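Local coordinates for protein Ves (Pseudomonas fluorescens, PDB 5V00) that is a bicupin involved in histidine utilization in Pseudomonas, although its precise molecular role remains unknown, at residues Val145-Val150 and Glu159-His164; Gln74-Val79 and Leu108-Ile113; Phe138-Gln143 and Leu186-Gln191. All blocks are in the same frame, centred on the assembly; numbering follows the deposited sequence.

Interaction 1: residues Val145-Val150 and Glu159-His164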
ATOM      1  N   VAL B 145      -7.908  -0.936 -11.575  1.00 17.90           N
ATOM      2  CA  VAL B 145      -9.272  -0.795 -11.094  1.00 17.16           C
ATOM      3  C   VAL B 145      -9.272  -0.717  -9.602  1.00 20.74           C
ATOM      4  O   VAL B 145      -8.686  -1.581  -8.915  1.00 18.90           O
ATOM      5  CB  VAL B 145     -10.230  -1.947 -11.585  1.00 18.12           C
ATOM      6  CG1 VAL B 145     -11.639  -1.667 -11.052  1.00 20.92           C
ATOM      7  CG2 VAL B 145     -10.211  -2.050 -13.087  1.00 19.94           C
ATOM      8  N   LEU B 146      -9.986   0.261  -9.040  1.00 17.21           N
ATOM      9  CA  LEU B 146     -10.000   0.514  -7.625  1.00 17.93           C
ATOM     10  C   LEU B 146     -11.465   0.471  -7.149  1.00 18.11           C
ATOM     11  O   LEU B 146     -12.378   1.028  -7.850  1.00 18.26           O
ATOM     12  CB  LEU B 146      -9.394   1.890  -7.252  1.00 19.36           C
ATOM     13  CG  LEU B 146      -7.945   2.004  -7.687  1.00 23.26           C
ATOM     14  CD1 LEU B 146      -7.653   3.508  -7.854  1.00 26.96           C
ATOM     15  CD2 LEU B 146      -7.081   1.458  -6.558  1.00 23.74           C
ATOM     16  N   VAL B 147     -11.696  -0.148  -6.032  1.00 15.92           N
ATOM     17  CA  VAL B 147     -13.026  -0.247  -5.400  1.00 16.13           C
ATOM     18  C   VAL B 147     -12.907   0.209  -3.976  1.00 17.72           C
ATOM     19  O   VAL B 147     -12.344  -0.481  -3.150  1.00 17.92           O
ATOM     20  CB  VAL B 147     -13.669  -1.659  -5.472  1.00 15.88           C
ATOM     21  CG1 VAL B 147     -15.046  -1.670  -4.894  1.00 18.55           C
ATOM     22  CG2 VAL B 147     -13.735  -2.165  -6.897  1.00 17.40           C
ATOM     23  N   PHE B 148     -13.509   1.370  -3.654  1.00 16.14           N
ATOM     24  CA  PHE B 148     -13.411   1.980  -2.317  1.00 17.43           C
ATOM     25  C   PHE B 148     -14.752   1.897  -1.625  1.00 20.10           C
ATOM     26  O   PHE B 148     -15.747   2.446  -2.114  1.00 18.72           O
ATOM     27  CB  PHE B 148     -13.014   3.453  -2.457  1.00 16.56           C
ATOM     28  CG  PHE B 148     -12.954   4.213  -1.161  1.00 16.91           C
ATOM     29  CD1 PHE B 148     -11.868   4.060  -0.310  1.00 19.78           C
ATOM     30  CD2 PHE B 148     -13.962   5.102  -0.809  1.00 17.76           C
ATOM     31  CE1 PHE B 148     -11.814   4.711   0.891  1.00 19.91           C
ATOM     32  CE2 PHE B 148     -13.964   5.723   0.403  1.00 18.65           C
ATOM     33  CZ  PHE B 148     -12.843   5.618   1.242  1.00 18.61           C
ATOM     34  N   SER B 149     -14.819   1.177  -0.517  1.00 17.90           N
ATOM     35  CA  SER B 149     -16.046   0.929   0.236  1.00 19.44           C
ATOM     36  C   SER B 149     -16.490   2.058   1.167  1.00 21.25           C
ATOM     37  O   SER B 149     -15.632   2.601   1.900  1.00 19.84           O
ATOM     38  CB  SER B 149     -15.859  -0.329   1.105  1.00 19.74           C
ATOM     39  OG  SER B 149     -16.962  -0.510   1.951  1.00 19.51           O
ATOM     40  N   VAL B 150     -17.793   2.368   1.178  1.00 18.58           N
ATOM     41  CA  VAL B 150     -18.351   3.217   2.212  1.00 19.34           C
ATOM     42  C   VAL B 150     -19.440   2.456   2.952  1.00 22.43           C
ATOM     43  O   VAL B 150     -20.417   3.046   3.377  1.00 24.72           O
ATOM     44  CB  VAL B 150     -18.800   4.605   1.674  1.00 20.34           C
ATOM     45  CG1 VAL B 150     -17.608   5.418   1.156  1.00 20.59           C
ATOM     46  CG2 VAL B 150     -19.852   4.462   0.608  1.00 22.08           C
ATOM     47  N   GLU B 159     -13.459 -10.855  -2.119  1.00 21.26           N
ATOM     48  CA  GLU B 159     -13.041 -10.144  -0.926  1.00 22.37           C
ATOM     49  C   GLU B 159     -14.235  -9.408  -0.361  1.00 24.08           C
ATOM     50  O   GLU B 159     -15.277  -9.179  -1.051  1.00 22.44           O
ATOM     51  CB  GLU B 159     -11.908  -9.207  -1.259  1.00 20.92           C
ATOM     52  CG  GLU B 159     -10.693  -9.835  -1.858  1.00 22.28           C
ATOM     53  CD  GLU B 159     -10.008 -10.890  -0.980  1.00 24.04           C
ATOM     54  OE1 GLU B 159     -10.218 -10.926   0.215  1.00 24.24           O
ATOM     55  OE2 GLU B 159      -9.253 -11.667  -1.601  1.00 27.07           O
ATOM     56  N   LYS B 160     -14.120  -9.088   0.907  1.00 21.40           N
ATOM     57  CA  LYS B 160     -15.078  -8.329   1.624  1.00 21.88           C
ATOM     58  C   LYS B 160     -14.417  -7.088   2.210  1.00 23.99           C
ATOM     59  O   LYS B 160     -13.502  -7.151   3.055  1.00 22.30           O
ATOM     60  CB  LYS B 160     -15.686  -9.171   2.754  1.00 25.23           C
ATOM     61  CG  LYS B 160     -16.506 -10.336   2.230  1.00 29.46           C
ATOM     62  CD  LYS B 160     -17.159 -11.066   3.404  1.00 36.94           C
ATOM     63  CE  LYS B 160     -18.082 -12.153   2.854  1.00 45.48           C
ATOM     64  NZ  LYS B 160     -18.738 -12.913   3.957  1.00 49.47           N
ATOM     65  N   LEU B 161     -14.893  -5.929   1.788  1.00 19.91           N
ATOM     66  CA  LEU B 161     -14.363  -4.669   2.187  1.00 18.56           C
ATOM     67  C   LEU B 161     -15.274  -3.990   3.183  1.00 20.06           C
ATOM     68  O   LEU B 161     -16.473  -3.780   2.936  1.00 24.20           O
ATOM     69  CB  LEU B 161     -14.254  -3.767   0.974  1.00 18.93           C
ATOM     70  CG  LEU B 161     -13.581  -4.299  -0.265  1.00 18.32           C
ATOM     71  CD1 LEU B 161     -13.575  -3.204  -1.313  1.00 20.37           C
ATOM     72  CD2 LEU B 161     -12.143  -4.617   0.121  1.00 20.40           C
ATOM     73  N   GLY B 162     -14.715  -3.595   4.333  1.00 20.31           N
ATOM     74  CA  GLY B 162     -15.402  -2.782   5.263  1.00 20.90           C
ATOM     75  C   GLY B 162     -15.242  -1.327   4.991  1.00 21.98           C
ATOM     76  O   GLY B 162     -14.718  -0.931   3.913  1.00 21.05           O
ATOM     77  N   HIS B 163     -15.723  -0.455   5.926  1.00 22.47           N
ATOM     78  CA  HIS B 163     -15.709   0.987   5.694  1.00 22.20           C
ATOM     79  C   HIS B 163     -14.332   1.523   5.389  1.00 21.60           C
ATOM     80  O   HIS B 163     -13.392   1.334   6.193  1.00 20.12           O
ATOM     81  CB  HIS B 163     -16.275   1.819   6.890  1.00 26.12           C
ATOM     82  CG  HIS B 163     -17.746   1.904   6.921  1.00 32.42           C
ATOM     83  ND1 HIS B 163     -18.431   2.951   6.340  1.00 35.10           N
ATOM     84  CD2 HIS B 163     -18.681   1.063   7.422  1.00 34.57           C
ATOM     85  CE1 HIS B 163     -19.733   2.761   6.529  1.00 36.34           C
ATOM     86  NE2 HIS B 163     -19.914   1.608   7.137  1.00 31.39           N
ATOM     87  N   HIS B 164     -14.151   2.084   4.220  1.00 17.91           N
ATOM     88  CA  HIS B 164     -12.946   2.766   3.744  1.00 18.64           C
ATOM     89  C   HIS B 164     -11.792   1.844   3.396  1.00 18.47           C
ATOM     90  O   HIS B 164     -10.733   2.332   3.034  1.00 21.10           O
ATOM     91  CB  HIS B 164     -12.461   3.863   4.665  1.00 21.59           C
ATOM     92  CG  HIS B 164     -13.552   4.815   5.038  1.00 24.82           C
ATOM     93  ND1 HIS B 164     -13.414   5.710   6.092  1.00 27.51           N
ATOM     94  CD2 HIS B 164     -14.776   5.029   4.492  1.00 25.91           C
ATOM     95  CE1 HIS B 164     -14.520   6.448   6.160  1.00 25.08           C
ATOM     96  NE2 HIS B 164     -15.364   6.065   5.205  1.00 27.45           N
TER
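In the C-terminal cupin barrel, strand 144-149 of the five-stranded sheet meets the short edge strand 159-161 of the facing four-stranded sheet near one end of the barrel. The two backbones are joined at the chain turn: H164 N donates to S149 O over 2.8 Å, with an N-H...O angle of 147° and the donor 38° out of the carbonyl plane. S149 OG, anti to its own backbone N, swings across to the carbonyl oxygens of 161-162. S149 OG lies 3.0 Å from G162 O and 3.4 Å from L161 O; both links are weak and compete for one proton. The same OG also takes the backbone N-H of A151, two residues on, as in an ST turn, so this oxygen fixes the bend after the strand as well as touching the other segment. Next to S149, L161 lays CD1 against V147 O (3.5 Å), and its branch crosses the V147 side chain at about a right angle, with CG1 meeting CD1. F148 points to the other side of its strand. Its ring runs alongside that of H164 in the same direction, the planes only 12° apart but slid so far (centroids 5.6 Å) that they barely overlap. F148 CE1 comes within 3.4 Å of H164 O. H164 O is hydrogen-bonded to Y19 OH. F148 also stacks on F116, and both F148 and H164 rest on I51, carrying this side towards strands 113-120 and 47-54. H163 reaches back at the tip, CE1 lying 3.2 Å from V150 O. V147 and L161 thus pack between the two facing sheets of the C-terminal cupin barrel, while the S149-H164 bond closes the loop at the strand end, on the side turned to the N-terminal cupin.

Interaction 2: residues Gln74-Val79 and Leu108-Ile113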
ATOM      1  N   GLN B  74     -17.559  11.554   5.236  1.00 24.27           N
ATOM      2  CA  GLN B  74     -18.006  11.590   6.605  1.00 27.85           C
ATOM      3  C   GLN B  74     -18.251  13.043   6.959  1.00 23.10           C
ATOM      4  O   GLN B  74     -17.539  13.947   6.507  1.00 24.67           O
ATOM      5  CB  GLN B  74     -16.914  11.055   7.542  1.00 30.70           C
ATOM      6  CG  GLN B  74     -17.395  10.666   8.919  1.00 37.15           C
ATOM      7  CD  GLN B  74     -16.276   9.891   9.645  1.00 41.02           C
ATOM      8  OE1 GLN B  74     -15.876   8.795   9.216  1.00 42.13           O
ATOM      9  NE2 GLN B  74     -15.693  10.515  10.634  1.00 47.05           N
ATOM     10  N   GLY B  75     -19.253  13.196   7.801  1.00 27.88           N
ATOM     11  CA  GLY B  75     -19.757  14.530   8.121  1.00 29.77           C
ATOM     12  C   GLY B  75     -20.862  14.942   7.160  1.00 28.40           C
ATOM     13  O   GLY B  75     -21.170  14.295   6.190  1.00 27.64           O
ATOM     14  N   ALA B  76     -21.481  16.078   7.444  1.00 26.51           N
ATOM     15  CA  ALA B  76     -22.737  16.412   6.738  1.00 26.82           C
ATOM     16  C   ALA B  76     -22.534  17.228   5.475  1.00 25.14           C
ATOM     17  O   ALA B  76     -23.496  17.408   4.723  1.00 30.17           O
ATOM     18  CB  ALA B  76     -23.677  17.165   7.721  1.00 31.66           C
ATOM     19  N   GLY B  77     -21.339  17.723   5.202  1.00 25.69           N
ATOM     20  CA  GLY B  77     -21.037  18.483   4.030  1.00 25.12           C
ATOM     21  C   GLY B  77     -20.332  19.745   4.319  1.00 24.08           C
ATOM     22  O   GLY B  77     -20.142  20.071   5.491  1.00 27.64           O
ATOM     23  N   MET B  78     -19.841  20.357   3.275  1.00 22.87           N
ATOM     24  CA  MET B  78     -19.148  21.637   3.333  1.00 24.54           C
ATOM     25  C   MET B  78     -19.334  22.428   2.065  0.94 25.17           C
ATOM     26  O   MET B  78     -19.983  21.958   1.123  1.00 23.84           O
ATOM     27  CB  MET B  78     -17.652  21.455   3.746  1.00 26.62           C
ATOM     28  CG  MET B  78     -16.960  20.482   2.822  1.00 27.32           C
ATOM     29  SD  MET B  78     -16.573  21.045   1.220  1.00 30.95           S
ATOM     30  CE  MET B  78     -15.312  19.657   0.889  1.00 30.77           C
ATOM     31  N   VAL B  79     -18.872  23.697   2.077  1.00 23.20           N
ATOM     32  CA  VAL B  79     -18.974  24.578   0.943  1.00 24.20           C
ATOM     33  C   VAL B  79     -17.662  24.955   0.360  1.00 25.97           C
ATOM     34  O   VAL B  79     -16.747  25.409   1.070  1.00 28.77           O
ATOM     35  CB  VAL B  79     -19.731  25.912   1.390  1.00 26.07           C
ATOM     36  CG1 VAL B  79     -19.656  26.920   0.277  1.00 30.13           C
ATOM     37  CG2 VAL B  79     -21.155  25.530   1.675  1.00 29.78           C
ATOM     38  N   LEU B 108     -16.343  25.102   6.389  1.00 26.02           N
ATOM     39  CA  LEU B 108     -17.017  24.122   7.145  1.00 26.49           C
ATOM     40  C   LEU B 108     -18.271  24.800   7.730  1.00 34.23           C
ATOM     41  O   LEU B 108     -18.259  26.044   7.951  1.00 41.07           O
ATOM     42  CB  LEU B 108     -16.116  23.487   8.248  1.00 33.24           C
ATOM     43  CG  LEU B 108     -14.802  22.905   7.730  1.00 30.66           C
ATOM     44  CD1 LEU B 108     -14.089  22.300   8.906  1.00 32.44           C
ATOM     45  CD2 LEU B 108     -15.076  21.839   6.671  1.00 28.59           C
ATOM     46  N   ILE B 109     -19.368  24.090   7.737  1.00 34.65           N
ATOM     47  CA  ILE B 109     -20.709  24.568   8.202  1.00 43.28           C
ATOM     48  C   ILE B 109     -21.068  23.752   9.414  1.00 51.41           C
ATOM     49  O   ILE B 109     -21.434  24.314  10.429  1.00 56.48           O
ATOM     50  CB  ILE B 109     -21.884  24.319   7.229  1.00 49.74           C
ATOM     51  CG1 ILE B 109     -21.604  24.851   5.848  1.00 45.97           C
ATOM     52  CG2 ILE B 109     -23.168  24.936   7.796  1.00 56.68           C
ATOM     53  CD1 ILE B 109     -21.112  26.268   5.892  1.00 51.72           C
ATOM     54  N   THR B 110     -20.978  22.424   9.321  1.00 44.77           N
ATOM     55  CA  THR B 110     -21.307  21.555  10.468  1.00 48.14           C
ATOM     56  C   THR B 110     -20.121  20.878  11.095  1.00 44.02           C
ATOM     57  O   THR B 110     -20.233  19.824  11.648  1.00 54.49           O
ATOM     58  CB  THR B 110     -22.294  20.483  10.044  1.00 53.14           C
ATOM     59  OG1 THR B 110     -21.883  19.875   8.786  1.00 56.79           O
ATOM     60  CG2 THR B 110     -23.698  21.172   9.964  1.00 52.70           C
ATOM     61  N   GLY B 111     -18.969  21.473  11.039  1.00 39.31           N
ATOM     62  CA  GLY B 111     -17.878  20.834  11.673  1.00 43.26           C
ATOM     63  C   GLY B 111     -17.069  19.961  10.688  1.00 42.07           C
ATOM     64  O   GLY B 111     -17.198  20.087   9.459  1.00 31.21           O
ATOM     65  N   PRO B 112     -16.160  19.174  11.253  1.00 36.70           N
ATOM     66  CA  PRO B 112     -15.110  18.561  10.415  1.00 31.87           C
ATOM     67  C   PRO B 112     -15.708  17.540   9.451  1.00 23.88           C
ATOM     68  O   PRO B 112     -16.777  16.987   9.675  1.00 30.00           O
ATOM     69  CB  PRO B 112     -14.198  17.867  11.475  1.00 38.05           C
ATOM     70  CG  PRO B 112     -14.357  18.760  12.713  1.00 40.78           C
ATOM     71  CD  PRO B 112     -15.847  19.035  12.706  1.00 40.86           C
ATOM     72  N   ILE B 113     -14.978  17.359   8.377  1.00 28.19           N
ATOM     73  CA  ILE B 113     -15.421  16.524   7.265  1.00 25.74           C
ATOM     74  C   ILE B 113     -14.255  15.620   6.914  1.00 25.72           C
ATOM     75  O   ILE B 113     -13.060  16.060   7.031  1.00 27.80           O
ATOM     76  CB  ILE B 113     -15.630  17.456   6.053  1.00 28.95           C
ATOM     77  CG1 ILE B 113     -16.810  18.405   6.321  1.00 34.50           C
ATOM     78  CG2 ILE B 113     -15.893  16.741   4.761  1.00 38.06           C
ATOM     79  CD1 ILE B 113     -18.031  17.715   6.750  1.00 37.67           C
TER
HETATM   80  O   HOH W   1     -20.637  17.338   9.888  1.00 41.85           O
HETATM   81  O   HOH W   2     -18.878  21.339   7.547  1.00 28.99           O
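The oxygen of water 2 is the best-held polar atom, gripped by three hydrogen bonds: it donates to G77 O (2.7 Å) and to G111 O (2.8 Å), and accepts from I109 N (2.8 Å). Water 1 does the same further along, accepting from A76 N at 2.9 Å, donating to T110 O at 3.1 Å and bonding T110 OG1 at 3.0 Å. The crowded first torsion of T110 sets OG1 between its backbone N and carbonyl carbon, turned to this water and touching A76 CB. No direct hydrogen bond spans the two segments, so the two waters supply the polar links between their backbones. Apolar contacts do the rest. I113 brings CD1 against the turn, 3.4 Å from G77 O and touching G75 CA, while its CG1 meets M78 CG obliquely. A side chain on G75 would strike I113 CD1 and P112 O. M78, bent at chi2, sets CB on L108 CD2 (3.9 Å), and V79 CG2 brushes I109 CG1 near the surface. At the other end Q74 O receives a CA-H...O contact from I113 CA. Each segment passes from one sheet to the other: residues 74-79 lead from strand 67-74 into strand 78-82, and the loop after strand 104-108 leads into strand 113-120, giving two neighbouring inter-sheet connections at the rim of the N-terminal cupin barrel.

Interaction 3: residues Phe138-Gln143 and Leu186-Gln191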
ATOM      1  N   PHE B 138     -19.452  -4.885 -14.358  1.00 17.17           N
ATOM      2  CA  PHE B 138     -18.864  -4.192 -15.462  1.00 18.99           C
ATOM      3  C   PHE B 138     -17.733  -4.941 -16.080  1.00 21.19           C
ATOM      4  O   PHE B 138     -17.089  -5.767 -15.434  1.00 18.53           O
ATOM      5  CB  PHE B 138     -18.459  -2.755 -15.068  1.00 19.30           C
ATOM      6  CG  PHE B 138     -17.379  -2.680 -14.025  1.00 19.92           C
ATOM      7  CD1 PHE B 138     -17.702  -2.821 -12.676  1.00 19.48           C
ATOM      8  CD2 PHE B 138     -16.091  -2.495 -14.363  1.00 23.35           C
ATOM      9  CE1 PHE B 138     -16.723  -2.745 -11.697  1.00 20.24           C
ATOM     10  CE2 PHE B 138     -15.124  -2.395 -13.363  1.00 24.54           C
ATOM     11  CZ  PHE B 138     -15.451  -2.569 -12.035  1.00 26.26           C
ATOM     12  N   PHE B 139     -17.452  -4.629 -17.354  1.00 18.35           N
ATOM     13  CA  PHE B 139     -16.312  -5.184 -18.096  1.00 17.38           C
ATOM     14  C   PHE B 139     -15.389  -4.020 -18.385  1.00 19.90           C
ATOM     15  O   PHE B 139     -15.856  -2.972 -18.902  1.00 18.02           O
ATOM     16  CB  PHE B 139     -16.699  -5.858 -19.406  1.00 16.98           C
ATOM     17  CG  PHE B 139     -17.688  -6.970 -19.223  1.00 18.10           C
ATOM     18  CD1 PHE B 139     -19.024  -6.700 -18.933  1.00 19.71           C
ATOM     19  CD2 PHE B 139     -17.304  -8.246 -19.377  1.00 19.85           C
ATOM     20  CE1 PHE B 139     -19.940  -7.711 -18.721  1.00 21.26           C
ATOM     21  CE2 PHE B 139     -18.252  -9.326 -19.196  1.00 21.57           C
ATOM     22  CZ  PHE B 139     -19.559  -9.028 -18.876  1.00 20.11           C
ATOM     23  N   SER B 140     -14.094  -4.212 -18.147  1.00 18.39           N
ATOM     24  CA  SER B 140     -13.155  -3.137 -18.386  1.00 19.03           C
ATOM     25  C   SER B 140     -11.787  -3.613 -18.808  1.00 20.26           C
ATOM     26  O   SER B 140     -11.267  -4.583 -18.221  1.00 19.18           O
ATOM     27  CB  SER B 140     -13.043  -2.257 -17.160  1.00 20.36           C
ATOM     28  OG  SER B 140     -12.169  -1.180 -17.444  1.00 20.98           O
ATOM     29  N   THR B 141     -11.166  -2.875 -19.772  1.00 17.50           N
ATOM     30  CA  THR B 141      -9.813  -3.103 -20.131  1.00 17.82           C
ATOM     31  C   THR B 141      -8.820  -2.269 -19.316  1.00 17.12           C
ATOM     32  O   THR B 141      -7.605  -2.320 -19.593  1.00 18.41           O
ATOM     33  CB  THR B 141      -9.581  -2.787 -21.616  1.00 19.60           C
ATOM     34  OG1 THR B 141      -9.822  -1.379 -21.843  1.00 19.67           O
ATOM     35  CG2 THR B 141     -10.419  -3.628 -22.556  1.00 20.70           C
ATOM     36  N   ALA B 142      -9.265  -1.489 -18.366  1.00 16.47           N
ATOM     37  CA  ALA B 142      -8.421  -0.546 -17.680  1.00 18.48           C
ATOM     38  C   ALA B 142      -7.285  -1.288 -16.960  1.00 19.70           C
ATOM     39  O   ALA B 142      -7.444  -2.432 -16.471  1.00 18.95           O
ATOM     40  CB  ALA B 142      -9.190   0.260 -16.669  1.00 20.26           C
ATOM     41  N   GLN B 143      -6.129  -0.634 -16.932  1.00 18.91           N
ATOM     42  CA  GLN B 143      -4.982  -1.287 -16.316  1.00 19.79           C
ATOM     43  C   GLN B 143      -5.100  -1.395 -14.801  1.00 19.60           C
ATOM     44  O   GLN B 143      -4.631  -2.414 -14.202  1.00 20.11           O
ATOM     45  CB  GLN B 143      -3.714  -0.492 -16.577  1.00 27.22           C
ATOM     46  CG  GLN B 143      -3.214  -0.416 -17.971  1.00 35.69           C
ATOM     47  CD  GLN B 143      -2.085   0.703 -18.063  1.00 37.72           C
ATOM     48  OE1 GLN B 143      -1.758   1.562 -17.080  1.00 30.92           O
ATOM     49  NE2 GLN B 143      -1.482   0.707 -19.248  1.00 56.61           N
ATOM     50  N   LEU B 186     -16.130   3.262  -7.698  1.00 15.89           N
ATOM     51  CA  LEU B 186     -15.395   2.534  -8.740  1.00 17.14           C
ATOM     52  C   LEU B 186     -14.483   3.489  -9.485  1.00 18.31           C
ATOM     53  O   LEU B 186     -14.963   4.461 -10.077  1.00 19.07           O
ATOM     54  CB  LEU B 186     -16.342   1.877  -9.768  1.00 16.91           C
ATOM     55  CG  LEU B 186     -17.374   0.914  -9.203  1.00 18.65           C
ATOM     56  CD1 LEU B 186     -18.242   0.429 -10.327  1.00 22.30           C
ATOM     57  CD2 LEU B 186     -16.791  -0.217  -8.364  1.00 19.97           C
ATOM     58  N   ILE B 187     -13.166   3.280  -9.474  1.00 16.08           N
ATOM     59  CA  ILE B 187     -12.230   4.098 -10.219  1.00 17.03           C
ATOM     60  C   ILE B 187     -11.420   3.239 -11.178  1.00 19.59           C
ATOM     61  O   ILE B 187     -10.971   2.135 -10.801  1.00 18.04           O
ATOM     62  CB  ILE B 187     -11.315   4.894  -9.293  1.00 17.37           C
ATOM     63  CG1 ILE B 187     -12.165   5.864  -8.441  1.00 20.26           C
ATOM     64  CG2 ILE B 187     -10.192   5.584  -9.994  1.00 19.30           C
ATOM     65  CD1 ILE B 187     -11.423   6.545  -7.348  1.00 22.95           C
ATOM     66  N   GLU B 188     -11.192   3.713 -12.375  1.00 17.21           N
ATOM     67  CA  GLU B 188     -10.428   3.023 -13.336  1.00 15.88           C
ATOM     68  C   GLU B 188      -9.361   3.977 -13.931  1.00 20.54           C
ATOM     69  O   GLU B 188      -9.655   5.126 -14.293  1.00 21.68           O
ATOM     70  CB  GLU B 188     -11.264   2.492 -14.459  1.00 18.24           C
ATOM     71  CG  GLU B 188     -12.287   1.477 -14.024  1.00 19.03           C
ATOM     72  CD  GLU B 188     -13.160   0.922 -15.197  1.00 21.29           C
ATOM     73  OE1 GLU B 188     -12.821   1.037 -16.367  1.00 26.61           O
ATOM     74  OE2 GLU B 188     -14.145   0.385 -14.887  1.00 34.57           O
ATOM     75  N   LEU B 189      -8.149   3.495 -14.002  1.00 17.67           N
ATOM     76  CA  LEU B 189      -7.006   4.318 -14.445  1.00 17.13           C
ATOM     77  C   LEU B 189      -6.166   3.527 -15.407  1.00 21.37           C
ATOM     78  O   LEU B 189      -5.849   2.345 -15.154  1.00 20.82           O
ATOM     79  CB  LEU B 189      -6.210   4.777 -13.246  1.00 19.53           C
ATOM     80  CG  LEU B 189      -6.939   5.721 -12.283  1.00 21.51           C
ATOM     81  CD1 LEU B 189      -6.425   5.552 -10.928  1.00 23.63           C
ATOM     82  CD2 LEU B 189      -6.624   7.153 -12.761  1.00 24.97           C
ATOM     83  N   THR B 190      -5.749   4.183 -16.470  1.00 20.09           N
ATOM     84  CA  THR B 190      -4.886   3.585 -17.524  1.00 20.03           C
ATOM     85  C   THR B 190      -3.849   4.605 -18.019  1.00 22.72           C
ATOM     86  O   THR B 190      -4.202   5.719 -18.379  1.00 20.12           O
ATOM     87  CB  THR B 190      -5.748   3.111 -18.693  1.00 23.83           C
ATOM     88  OG1 THR B 190      -6.648   2.102 -18.223  1.00 23.26           O
ATOM     89  CG2 THR B 190      -4.923   2.569 -19.792  1.00 26.49           C
ATOM     90  N   GLN B 191      -2.586   4.184 -18.069  1.00 22.68           N
ATOM     91  CA  GLN B 191      -1.511   5.014 -18.571  1.00 26.91           C
ATOM     92  C   GLN B 191      -1.770   5.340 -20.012  1.00 30.95           C
ATOM     93  O   GLN B 191      -2.307   4.535 -20.796  1.00 32.23           O
ATOM     94  CB  GLN B 191      -0.197   4.255 -18.517  1.00 30.19           C
ATOM     95  CG  GLN B 191       0.481   4.357 -17.232  1.00 39.96           C
ATOM     96  CD  GLN B 191       1.949   3.919 -17.354  1.00 49.27           C
ATOM     97  OE1 GLN B 191       2.864   4.738 -17.323  1.00 50.66           O
ATOM     98  NE2 GLN B 191       2.138   2.645 -17.582  1.00 55.67           N
TER
HETATM   99  O   HOH W   3      -2.802   2.181 -14.611  1.00 42.17           O
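Strands 138-140 and 186-191 run nearly parallel (13°) with their axes 10.6 Å apart, facing each other from different sheets, until the loop at 142-143 drops onto the end of the second strand. Side chains fill the gap. F138 and L186 meet tip to tip, CE1 on CD1 at 3.8 Å; this end continues into V145, V147 and I178. E188 OE2 approaches the same ring obliquely, 3.3 Å from F138 CE2. Extended beyond CG, E188 reaches across with its carboxylate, and S140 OG donates to OE1 over a short 2.5 Å, arriving 59° out of the carboxylate plane. S140 OG in turn accepts from A142 N (3.1 Å), which makes an ST turn. The hydroxyl is held by one bond given and one received, which fixes its rotation and links the carboxylate to the loop backbone. A142 CB packs beside E188 CB and T190 OG1. Next, Q143 N donates to T190 OG1 (3.1 Å), while the Q143 side chain stretches out and crosses T190 CG2 at about a right angle. Its OE1 receives Q191 N over 2.9 Å, almost straight at 173° although the donor stands well above the amide plane. Water 3 gives the same OE1 a second hydrogen at 2.8 Å and also donates to L189 O. An alanine at Q143 would lose OE1 and would probably leave Q191 N and water 3 without this acceptor, loosening the loop from the strand end. Further support for the loop comes from N172, whose ND2 bonds A142 O. The join grades from apolar F138-L186 packing to the hydrated bonds of Q143, Q191 and water 3. Between them, S140 OG donating to OE1 would be expected to stabilise E188 as a carboxylate.

Overall arrangement
Interactions 1 and 3 share the C-terminal cupin: strands 144-149 and 184-191 are neighbours in one sheet, L146 N probably bonds I187 O, and V147 and L146 pack on L186 and L189. Each ties that sheet to the four-stranded one opposite, interaction 1 at its edge strand 159-161, interaction 3 at the other edge strand, 135-140. Both are partly buried and use direct hydrogen bonds around apolar packing. Interaction 2 lies in the N-terminal cupin, on the surface, and relies on waters instead. It touches interaction 1 through Q74 and H164, whereas its nearest atoms to interaction 3 are about 15 Å away, on the other side of the chain's centre.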